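PDB 4JX2: DUF5624 domain-containing protein from Legionella pneumophila subsp. pneumophila, which is of unknown function but is probably secreted, carries a predicted signal sequence and packs as a two-fold symmetric pair of chains in the crystal. Local coordinates for the interface of chains A and B. Sequence-based numbering; all coordinates share one arbitrary frame. Chains: chain A/B, hypothetical protein.

Contact 1: the interface of chains A and B. Residues chain A 107, 165-167; chain B 26, 28-30.
The first ordered residues of chain B, a loop at its N-terminus, lie across two pieces of chain A: the loop at A:Asn107, and the end of helix 162-165 with the loop that follows it. B:Tyr28 supplies the apolar part of the contact. Its CG stands anti to the backbone N (chi1 178°), which carries the ring in between these two pieces. One face sits on the backbone of A:Val166, whose CA lies over the ring centre, 3.9 Å from the centroid, as a CH-pi contact. A:Gln165 crosses the tyrosine at about a right angle, with its CB against the CD1 rim and its amide plane turned nearly perpendicular to the ring. On the opposite rim A:Asn107 lies at the ring edge, its CB 3.5 Å from CD2 of B:Tyr28. Within chain B, the amide N of B:Tyr28 hydrogen-bonds OD1 of B:Asn26, although that asparagine is poorly ordered and its own reach to chain A is weak. The firm polar link is made by A:Asn107, whose CG is anti to the carbonyl carbon: its side-chain oxygen OD1 accepts the backbone N of B:Thr30 at 2.8 Å, almost straight at the hydrogen (174°), with the donor 28° out of the carbonyl plane.

Contact 2: the interface of chains A and B. Residues chain A 346, 348-349; chain B 351-352, 354-355, 375.
Two loops of this DUF5624-family protein meet here in a purely apolar contact: A:Ile346 to A:Pro349 of chain A lies against B:Arg351 to B:Pro355 of chain B, with B:Phe375 of helix 366-378 closing one end. The tight part is built around A:Leu348, whose CG is anti to the carbonyl carbon (chi1 -68°); the turn about CB-CG then sends its two methyls to different partners. CD2 of A:Leu348 goes between B:Ile354 and B:Pro352, 3.5 Å from the CG2 of B:Ile354 and 3.6 Å from the ring carbon CG of B:Pro352. CD1 of A:Leu348 turns the other way and meets CZ, the far tip of the B:Phe375 ring, at 3.6 Å. B:Ile354 holds its CG1 in the crowded position between backbone N and carbonyl carbon (chi1 54°), which sends CG2 toward the leucine. A:Ile346 crosses B:Phe375 at about a right angle and sets its CG2 3.7 Å from ring atom CD1. Packing is looser around this centre. The CD1 tip of A:Ile346 meets CD of B:Pro355 tip to tip at 3.9 Å, and A:Pro349 CD stays 4.4 Å from B:Pro352 CG. B:Arg351 only skirts the patch: its guanidinium NH1 turns back to the carbonyl O of B:Pro352 in its own chain, a weak bond.

Contact 3: the interface of chains A and B. Residues chain A 205, 208-209, 213-214, 224, 374; chain B 339-343.
B:Val339, the last residue of helix 315-339, forms the apolar centre, set against helix 205-213 of chain A. CG2 of B:Val339, anti to the backbone N, points at the leucines, with CD1 of A:Leu213 at 3.7 Å and CD2 of A:Leu208 at 3.8 Å. The side chain of A:Met205, a selenomethionine, crosses B:Val339 at about a right angle, its selenium near CB of the valine. Next comes B:Phe340, whose ring rim touches A:Leu213 and meets the amide oxygen of A:Asn224 tip to tip, while the aliphatic chain of A:Lys374 runs past its CB and CD2. Further out, A:Gln209 reaches across with CG anti to the backbone N (chi1 174°) and the chain extended, using both ends of its amide. OE1 of A:Gln209 accepts the backbone N of B:Asn342 at 3.0 Å, in the carbonyl plane and on a lone pair; its NE2 donates to the hydroxyl OG1 of B:Thr341 at 2.8 Å, close to its own amide plane. These two bonds fix the rotation of the amide, on which the B:Asn342 side-chain amide stacks, planes 19° apart. B:Asn342 in turn gives its ND2 to OD1 of A:Asn214 at 2.9 Å. On the other flank A:Lys374 extends from helix 366-378 to two carbonyls of the loop after helix 315-339: its side-chain amine NZ meets O of B:Phe340 at 3.1 Å from above the carbonyl plane, and O of B:Ile343 at 2.9 Å nearly along the C=O axis.

Contact 4: the interface of chains A and B. Residues chain A 36-37, 40, 53, 56; chain B 119, 143-144, 147-148.
Apolar contacts come from helices 32-41 and 56-66 of chain A set against helices 119-131 and 136-155 of chain B. A:Leu37, its CG anti to the backbone N (chi1 -177°), puts CD1 3.6 Å from CD1 of B:Leu144 and beside CG1 of B:Ile148, while its CD2 turns to the methyl tip of B:Ile119. A:Ile56 crosses B:Leu144 at about a right angle, with its CD1 3.9 Å from CD2 of the leucine. The charged contacts gather on A:Asp40. Within chain A, the side-chain amine NZ of A:Lys53, swung round by a bend at chi4, makes a salt bridge to OD1 of A:Asp40 at 2.9 Å, nearly along the C-O axis. Across the interface, A:Asp40 and B:Asp147 set their carboxylates nearly coplanar, OD2 of A:Asp40 standing 2.6 Å from OD2 of B:Asp147. Both oxygens can only accept unless one is protonated; they may share a proton or be imprecisely placed at this resolution, which the structure alone does not decide. The nearby lysine may ease any repulsion. A hydrogen bond between the chains comes from B:Asn143, whose amide plane is turned 82° from the carboxylate: ND2 reaches OD1 of A:Asp40 at 2.8 Å from above the carboxylate plane, well bent at the hydrogen (115°).

Contact 1: the interface of chains A and B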
loop_
_atom_site.group_PDB
_atom_site.type_symbol
_atom_site.label_atom_id
_atom_site.label_comp_id
_atom_site.label_asym_id
_atom_site.label_seq_id
_atom_site.Cartn_x
_atom_site.Cartn_y
_atom_site.Cartn_z
ATOM N N ASN A 107 21.084 8.558 -19.932
ATOM C CA ASN A 107 21.174 9.036 -21.312
ATOM C C ASN A 107 20.135 8.367 -22.208
ATOM O O ASN A 107 20.466 7.805 -23.253
ATOM C CB ASN A 107 22.607 8.802 -21.844
ATOM C CG ASN A 107 23.687 9.056 -20.823
ATOM O OD1 ASN A 107 23.936 10.184 -20.430
ATOM N ND2 ASN A 107 24.273 8.002 -20.292
ATOM N N GLN A 165 20.916 11.939 -31.384
ATOM C CA GLN A 165 21.896 11.022 -30.811
ATOM C C GLN A 165 21.308 10.033 -29.808
ATOM O O GLN A 165 21.803 8.906 -29.708
ATOM C CB GLN A 165 22.996 11.813 -30.109
ATOM C CG GLN A 165 24.065 12.390 -30.997
ATOM C CD GLN A 165 25.085 13.147 -30.160
ATOM O OE1 GLN A 165 25.366 14.324 -30.405
ATOM N NE2 GLN A 165 25.697 12.495 -29.167
ATOM N N VAL A 166 20.333 10.475 -29.012
ATOM C CA VAL A 166 19.664 9.634 -28.016
ATOM C C VAL A 166 19.012 8.424 -28.724
ATOM O O VAL A 166 18.449 8.580 -29.812
ATOM C CB VAL A 166 18.627 10.465 -27.179
ATOM C CG1 VAL A 166 17.470 10.994 -28.037
ATOM C CG2 VAL A 166 18.124 9.697 -25.967
ATOM N N ASN A 167 19.128 7.226 -28.127
ATOM C CA ASN A 167 18.470 6.036 -28.655
ATOM C C ASN A 167 17.010 6.064 -28.218
ATOM O O ASN A 167 16.675 5.562 -27.134
ATOM C CB ASN A 167 19.160 4.736 -28.212
ATOM C CG ASN A 167 18.582 3.528 -28.911
ATOM O OD1 ASN A 167 17.807 2.756 -28.336
ATOM N ND2 ASN A 167 18.837 3.419 -30.212
ATOM N N ASN B 26 26.186 2.683 -27.977
ATOM C CA ASN B 26 25.948 4.121 -28.107
ATOM C C ASN B 26 26.843 4.920 -27.131
ATOM O O ASN B 26 26.944 4.582 -25.943
ATOM C CB ASN B 26 24.451 4.462 -27.886
ATOM C CG ASN B 26 24.019 5.866 -28.294
ATOM O OD1 ASN B 26 24.757 6.640 -28.932
ATOM N ND2 ASN B 26 22.784 6.214 -27.949
ATOM N N TYR B 28 26.285 8.200 -26.648
ATOM C CA TYR B 28 25.449 9.336 -26.237
ATOM C C TYR B 28 25.538 9.601 -24.745
ATOM O O TYR B 28 25.474 8.673 -23.935
ATOM C CB TYR B 28 23.965 9.162 -26.623
ATOM C CG TYR B 28 23.080 10.308 -26.155
ATOM C CD1 TYR B 28 23.129 11.553 -26.777
ATOM C CD2 TYR B 28 22.222 10.158 -25.065
ATOM C CE1 TYR B 28 22.330 12.612 -26.347
ATOM C CE2 TYR B 28 21.442 11.221 -24.605
ATOM C CZ TYR B 28 21.499 12.447 -25.250
ATOM O OH TYR B 28 20.722 13.494 -24.813
ATOM N N VAL B 29 25.677 10.884 -24.399
ATOM C CA VAL B 29 25.736 11.365 -23.029
ATOM C C VAL B 29 24.775 12.552 -22.907
ATOM O O VAL B 29 24.853 13.484 -23.699
ATOM C CB VAL B 29 27.186 11.730 -22.587
ATOM C CG1 VAL B 29 27.202 12.382 -21.209
ATOM C CG2 VAL B 29 28.101 10.508 -22.603
ATOM N N THR B 30 23.872 12.503 -21.921
ATOM C CA THR B 30 22.944 13.581 -21.602
ATOM C C THR B 30 23.735 14.894 -21.363
ATOM O O THR B 30 24.610 14.930 -20.479
ATOM C CB THR B 30 22.084 13.210 -20.369
ATOM O OG1 THR B 30 21.141 12.219 -20.752
ATOM C CG2 THR B 30 21.348 14.401 -19.781
#

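Contact 2: the interface of chains A and B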
loop_
_atom_site.group_PDB
_atom_site.type_symbol
_atom_site.label_atom_id
_atom_site.label_comp_id
_atom_site.label_asym_id
_atom_site.label_seq_id
_atom_site.Cartn_x
_atom_site.Cartn_y
_atom_site.Cartn_z
ATOM N N ILE A 346 -16.628 -12.338 -1.078
ATOM C CA ILE A 346 -16.837 -10.913 -1.307
ATOM C C ILE A 346 -16.094 -10.513 -2.587
ATOM O O ILE A 346 -14.932 -10.868 -2.733
ATOM C CB ILE A 346 -16.328 -10.069 -0.075
ATOM C CG1 ILE A 346 -17.225 -10.258 1.173
ATOM C CG2 ILE A 346 -16.120 -8.574 -0.418
ATOM C CD1 ILE A 346 -16.681 -9.595 2.493
ATOM N N LEU A 348 -14.982 -7.043 -4.752
ATOM C CA LEU A 348 -14.850 -5.599 -4.775
ATOM C C LEU A 348 -14.406 -5.170 -6.151
ATOM O O LEU A 348 -13.437 -5.742 -6.679
ATOM C CB LEU A 348 -13.876 -5.083 -3.714
ATOM C CG LEU A 348 -14.288 -5.230 -2.257
ATOM C CD1 LEU A 348 -13.367 -4.463 -1.387
ATOM C CD2 LEU A 348 -15.673 -4.704 -2.027
ATOM N N PRO A 349 -15.112 -4.201 -6.790
ATOM C CA PRO A 349 -14.701 -3.779 -8.140
ATOM C C PRO A 349 -13.405 -2.996 -8.122
ATOM O O PRO A 349 -12.992 -2.501 -7.076
ATOM C CB PRO A 349 -15.863 -2.890 -8.593
ATOM C CG PRO A 349 -16.448 -2.378 -7.354
ATOM C CD PRO A 349 -16.288 -3.436 -6.326
ATOM N N ARG B 351 -13.250 2.461 -0.668
ATOM C CA ARG B 351 -13.746 1.119 -0.956
ATOM C C ARG B 351 -15.210 0.997 -0.451
ATOM O O ARG B 351 -15.616 1.736 0.459
ATOM C CB ARG B 351 -12.848 0.009 -0.403
ATOM C CG ARG B 351 -12.823 -0.043 1.074
ATOM C CD ARG B 351 -12.406 -1.370 1.654
ATOM N NE ARG B 351 -12.307 -1.215 3.109
ATOM C CZ ARG B 351 -13.353 -1.171 3.927
ATOM N NH1 ARG B 351 -14.587 -1.328 3.450
ATOM N NH2 ARG B 351 -13.176 -0.998 5.228
ATOM N N PRO B 352 -16.041 0.126 -1.058
ATOM C CA PRO B 352 -17.429 0.046 -0.596
ATOM C C PRO B 352 -17.531 -0.449 0.824
ATOM O O PRO B 352 -16.615 -1.092 1.338
ATOM C CB PRO B 352 -18.096 -0.955 -1.553
ATOM C CG PRO B 352 -17.096 -1.409 -2.470
ATOM C CD PRO B 352 -15.765 -0.819 -2.158
ATOM N N ILE B 354 -18.456 -3.039 3.337
ATOM C CA ILE B 354 -18.547 -4.498 3.212
ATOM C C ILE B 354 -18.777 -5.105 4.597
ATOM O O ILE B 354 -18.480 -4.427 5.591
ATOM C CB ILE B 354 -17.282 -5.079 2.521
ATOM C CG1 ILE B 354 -15.972 -4.636 3.227
ATOM C CG2 ILE B 354 -17.293 -4.772 1.021
ATOM C CD1 ILE B 354 -14.748 -5.468 2.908
ATOM N N PRO B 355 -19.272 -6.373 4.702
ATOM C CA PRO B 355 -19.430 -6.993 6.025
ATOM C C PRO B 355 -18.175 -6.861 6.922
ATOM O O PRO B 355 -17.049 -6.966 6.436
ATOM C CB PRO B 355 -19.721 -8.457 5.670
ATOM C CG PRO B 355 -20.340 -8.409 4.345
ATOM C CD PRO B 355 -19.639 -7.328 3.630
ATOM N N PHE B 375 -12.224 -12.924 3.285
ATOM C CA PHE B 375 -11.780 -11.837 2.432
ATOM C C PHE B 375 -10.384 -11.379 2.839
ATOM O O PHE B 375 -9.499 -11.333 1.989
ATOM C CB PHE B 375 -12.782 -10.688 2.472
ATOM C CG PHE B 375 -12.450 -9.564 1.527
ATOM C CD1 PHE B 375 -12.669 -9.696 0.165
ATOM C CD2 PHE B 375 -11.907 -8.372 2.001
ATOM C CE1 PHE B 375 -12.376 -8.645 -0.710
ATOM C CE2 PHE B 375 -11.557 -7.351 1.117
ATOM C CZ PHE B 375 -11.802 -7.493 -0.232
#

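Contact 3: the interface of chains A and B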
loop_
_atom_site.group_PDB
_atom_site.type_symbol
_atom_site.label_atom_id
_atom_site.label_comp_id
_atom_site.label_asym_id
_atom_site.label_seq_id
_atom_site.Cartn_x
_atom_site.Cartn_y
_atom_site.Cartn_z
HETATM N N MSE A 205 0.002 31.938 -6.930
HETATM C CA MSE A 205 -0.672 30.734 -7.431
HETATM C C MSE A 205 -1.593 31.059 -8.615
HETATM O O MSE A 205 -1.487 30.432 -9.669
HETATM C CB MSE A 205 -1.492 30.037 -6.318
HETATM C CG MSE A 205 -0.676 29.484 -5.154
HETATM SE SE MSE A 205 0.381 27.926 -5.613
HETATM C CE MSE A 205 0.423 27.166 -3.859
ATOM N N LEU A 208 0.268 32.692 -11.754
ATOM C CA LEU A 208 1.025 31.634 -12.432
ATOM C C LEU A 208 0.114 30.816 -13.371
ATOM O O LEU A 208 0.490 30.558 -14.526
ATOM C CB LEU A 208 1.714 30.714 -11.400
ATOM C CG LEU A 208 2.323 29.411 -11.925
ATOM C CD1 LEU A 208 3.614 29.660 -12.727
ATOM C CD2 LEU A 208 2.550 28.461 -10.808
ATOM N N GLN A 209 -1.091 30.452 -12.884
ATOM C CA GLN A 209 -2.047 29.704 -13.667
ATOM C C GLN A 209 -2.493 30.496 -14.904
ATOM O O GLN A 209 -2.427 29.985 -16.026
ATOM C CB GLN A 209 -3.262 29.329 -12.805
ATOM C CG GLN A 209 -4.347 28.669 -13.658
ATOM C CD GLN A 209 -5.499 28.039 -12.952
ATOM O OE1 GLN A 209 -5.838 26.893 -13.231
ATOM N NE2 GLN A 209 -6.151 28.771 -12.068
ATOM N N LEU A 213 0.688 28.826 -17.089
ATOM C CA LEU A 213 0.164 27.476 -17.283
ATOM C C LEU A 213 -0.936 27.409 -18.352
ATOM O O LEU A 213 -0.920 26.493 -19.166
ATOM C CB LEU A 213 -0.332 26.877 -15.952
ATOM C CG LEU A 213 0.721 26.700 -14.857
ATOM C CD1 LEU A 213 0.093 26.238 -13.566
ATOM C CD2 LEU A 213 1.847 25.774 -15.297
ATOM N N ASN A 214 -1.838 28.396 -18.389
ATOM C CA ASN A 214 -2.962 28.451 -19.343
ATOM C C ASN A 214 -2.592 29.070 -20.689
ATOM O O ASN A 214 -3.380 28.993 -21.639
ATOM C CB ASN A 214 -4.130 29.236 -18.736
ATOM C CG ASN A 214 -4.808 28.515 -17.608
ATOM O OD1 ASN A 214 -5.519 29.127 -16.807
ATOM N ND2 ASN A 214 -4.614 27.197 -17.525
ATOM N N ASN A 224 0.606 23.821 -19.845
ATOM C CA ASN A 224 -0.144 22.622 -19.486
ATOM C C ASN A 224 0.013 21.556 -20.593
ATOM O O ASN A 224 0.230 20.392 -20.274
ATOM C CB ASN A 224 -1.618 22.976 -19.310
ATOM C CG ASN A 224 -2.047 23.698 -18.046
ATOM O OD1 ASN A 224 -1.491 23.558 -16.962
ATOM N ND2 ASN A 224 -3.151 24.403 -18.137
ATOM N N LYS A 374 -3.683 17.249 -12.313
ATOM C CA LYS A 374 -4.069 17.913 -11.048
ATOM C C LYS A 374 -4.271 16.853 -9.941
ATOM O O LYS A 374 -3.760 17.004 -8.824
ATOM C CB LYS A 374 -5.344 18.748 -11.256
ATOM C CG LYS A 374 -5.854 19.477 -10.011
ATOM C CD LYS A 374 -7.195 20.220 -10.236
ATOM C CE LYS A 374 -7.529 21.061 -9.032
ATOM N NZ LYS A 374 -8.859 21.710 -9.138
ATOM N N VAL B 339 -3.242 26.077 -7.188
ATOM C CA VAL B 339 -2.791 26.535 -8.503
ATOM C C VAL B 339 -3.729 26.083 -9.662
ATOM O O VAL B 339 -3.986 26.890 -10.540
ATOM C CB VAL B 339 -1.307 26.217 -8.828
ATOM C CG1 VAL B 339 -1.078 24.730 -9.078
ATOM C CG2 VAL B 339 -0.859 27.009 -10.047
ATOM N N PHE B 340 -4.206 24.826 -9.686
ATOM C CA PHE B 340 -4.996 24.317 -10.795
ATOM C C PHE B 340 -6.514 24.528 -10.617
ATOM O O PHE B 340 -7.306 23.660 -11.001
ATOM C CB PHE B 340 -4.688 22.833 -11.002
ATOM C CG PHE B 340 -3.356 22.500 -11.636
ATOM C CD1 PHE B 340 -2.988 23.060 -12.862
ATOM C CD2 PHE B 340 -2.536 21.515 -11.087
ATOM C CE1 PHE B 340 -1.792 22.703 -13.477
ATOM C CE2 PHE B 340 -1.346 21.153 -11.706
ATOM C CZ PHE B 340 -0.991 21.734 -12.907
ATOM N N THR B 341 -6.927 25.707 -10.142
ATOM C CA THR B 341 -8.351 26.005 -9.924
ATOM C C THR B 341 -9.217 25.991 -11.211
ATOM O O THR B 341 -10.430 25.843 -11.104
ATOM C CB THR B 341 -8.523 27.350 -9.222
ATOM O OG1 THR B 341 -8.045 28.402 -10.080
ATOM C CG2 THR B 341 -7.867 27.379 -7.815
ATOM N N ASN B 342 -8.605 26.099 -12.394
ATOM C CA ASN B 342 -9.314 26.158 -13.678
ATOM C C ASN B 342 -9.537 24.794 -14.274
ATOM O O ASN B 342 -10.219 24.682 -15.297
ATOM C CB ASN B 342 -8.554 27.031 -14.682
ATOM C CG ASN B 342 -8.692 28.503 -14.466
ATOM O OD1 ASN B 342 -9.644 28.992 -13.842
ATOM N ND2 ASN B 342 -7.822 29.250 -15.118
ATOM N N ILE B 343 -8.946 23.765 -13.657
ATOM C CA ILE B 343 -9.053 22.360 -14.050
ATOM C C ILE B 343 -10.027 21.681 -13.068
ATOM O O ILE B 343 -9.850 21.784 -11.838
ATOM C CB ILE B 343 -7.631 21.743 -14.035
ATOM C CG1 ILE B 343 -6.776 22.360 -15.159
ATOM C CG2 ILE B 343 -7.654 20.207 -14.101
ATOM C CD1 ILE B 343 -5.315 22.014 -15.075
#

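Contact 4: the interface of chains A and B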
loop_
_atom_site.group_PDB
_atom_site.type_symbol
_atom_site.label_atom_id
_atom_site.label_comp_id
_atom_site.label_asym_id
_atom_site.label_seq_id
_atom_site.Cartn_x
_atom_site.Cartn_y
_atom_site.Cartn_z
ATOM N N ASN A 36 0.034 -25.365 23.855
ATOM C CA ASN A 36 -0.118 -26.654 23.176
ATOM C C ASN A 36 -1.249 -26.579 22.137
ATOM O O ASN A 36 -1.020 -26.939 20.980
ATOM C CB ASN A 36 -0.351 -27.793 24.180
ATOM C CG ASN A 36 0.811 -28.026 25.123
ATOM O OD1 ASN A 36 1.896 -27.444 24.990
ATOM N ND2 ASN A 36 0.609 -28.884 26.104
ATOM N N LEU A 37 -2.423 -26.026 22.524
ATOM C CA LEU A 37 -3.567 -25.851 21.634
ATOM C C LEU A 37 -3.224 -24.878 20.514
ATOM O O LEU A 37 -3.560 -25.149 19.359
ATOM C CB LEU A 37 -4.825 -25.375 22.398
ATOM C CG LEU A 37 -6.117 -25.227 21.556
ATOM C CD1 LEU A 37 -6.505 -26.554 20.904
ATOM C CD2 LEU A 37 -7.258 -24.683 22.374
ATOM N N ASP A 40 -1.008 -26.388 17.813
ATOM C CA ASP A 40 -1.677 -27.474 17.086
ATOM C C ASP A 40 -2.123 -27.016 15.699
ATOM O O ASP A 40 -2.206 -27.835 14.786
ATOM C CB ASP A 40 -2.898 -28.005 17.868
ATOM C CG ASP A 40 -2.588 -28.923 19.047
ATOM O OD1 ASP A 40 -1.515 -29.574 19.041
ATOM O OD2 ASP A 40 -3.415 -29.002 19.954
ATOM N N LYS A 53 7.455 -30.676 16.080
ATOM C CA LYS A 53 6.020 -30.653 15.849
ATOM C C LYS A 53 5.636 -30.450 14.403
ATOM O O LYS A 53 6.254 -29.646 13.700
ATOM C CB LYS A 53 5.314 -29.566 16.679
ATOM C CG LYS A 53 3.915 -30.053 17.064
ATOM C CD LYS A 53 2.958 -28.998 17.446
ATOM C CE LYS A 53 1.552 -29.492 17.181
ATOM N NZ LYS A 53 1.103 -30.550 18.109
ATOM N N ILE A 56 -1.383 -28.601 12.104
ATOM C CA ILE A 56 -2.443 -28.849 11.132
ATOM C C ILE A 56 -2.158 -28.084 9.788
ATOM O O ILE A 56 -2.315 -28.685 8.712
ATOM C CB ILE A 56 -3.825 -28.578 11.783
ATOM C CG1 ILE A 56 -4.150 -29.739 12.773
ATOM C CG2 ILE A 56 -4.924 -28.448 10.736
ATOM C CD1 ILE A 56 -5.144 -29.454 13.890
ATOM N N ILE B 119 -9.725 -23.226 16.492
ATOM C CA ILE B 119 -10.328 -24.565 16.473
ATOM C C ILE B 119 -11.211 -24.723 15.194
ATOM O O ILE B 119 -11.148 -25.776 14.557
ATOM C CB ILE B 119 -11.087 -24.864 17.797
ATOM C CG1 ILE B 119 -10.087 -25.037 18.973
ATOM C CG2 ILE B 119 -12.047 -26.078 17.665
ATOM C CD1 ILE B 119 -10.705 -25.085 20.428
ATOM N N ASN B 143 -5.068 -35.537 18.732
ATOM C CA ASN B 143 -4.195 -34.690 19.530
ATOM C C ASN B 143 -4.883 -33.366 19.846
ATOM O O ASN B 143 -4.808 -32.896 20.988
ATOM C CB ASN B 143 -2.890 -34.470 18.791
ATOM C CG ASN B 143 -1.950 -33.614 19.554
ATOM O OD1 ASN B 143 -1.314 -34.056 20.512
ATOM N ND2 ASN B 143 -1.880 -32.357 19.156
ATOM N N LEU B 144 -5.566 -32.779 18.832
ATOM C CA LEU B 144 -6.325 -31.551 18.975
ATOM C C LEU B 144 -7.383 -31.739 20.092
ATOM O O LEU B 144 -7.456 -30.906 20.991
ATOM C CB LEU B 144 -6.957 -31.160 17.622
ATOM C CG LEU B 144 -7.713 -29.815 17.582
ATOM C CD1 LEU B 144 -6.813 -28.665 17.990
ATOM C CD2 LEU B 144 -8.299 -29.558 16.217
ATOM N N ASP B 147 -5.677 -31.937 23.584
ATOM C CA ASP B 147 -5.200 -30.624 24.007
ATOM C C ASP B 147 -6.366 -29.688 24.427
ATOM O O ASP B 147 -6.191 -28.881 25.353
ATOM C CB ASP B 147 -4.285 -30.009 22.923
ATOM C CG ASP B 147 -2.929 -30.731 22.770
ATOM O OD1 ASP B 147 -2.455 -31.372 23.761
ATOM O OD2 ASP B 147 -2.328 -30.630 21.696
ATOM N N ILE B 148 -7.565 -29.863 23.814
ATOM C CA ILE B 148 -8.787 -29.104 24.150
ATOM C C ILE B 148 -9.293 -29.559 25.532
ATOM O O ILE B 148 -9.785 -28.727 26.297
ATOM C CB ILE B 148 -9.865 -29.255 23.036
ATOM C CG1 ILE B 148 -9.519 -28.407 21.824
ATOM C CG2 ILE B 148 -11.286 -28.941 23.515
ATOM C CD1 ILE B 148 -10.115 -28.920 20.550
#

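All four contacts belong to one two-fold symmetric interface, so each recurs with the chains exchanged. For the copies described here, contacts 1 and 4 are about 65 Å apart between the centres of their C-alpha atoms, and contacts 3 and 4 about 64 Å, whereas contact 2 lies 33 Å from contact 4 and 36 Å from contact 3. Helix 366-378 ties contact 2 to contact 3: one copy supplies B:Phe375, the other A:Lys374. The segment after helix 315-339 serves both as well. With the N-terminal loop of B laid against chain A at contact 1, so extended an interface suggests a genuine dimer, though the crystal alone does not prove it.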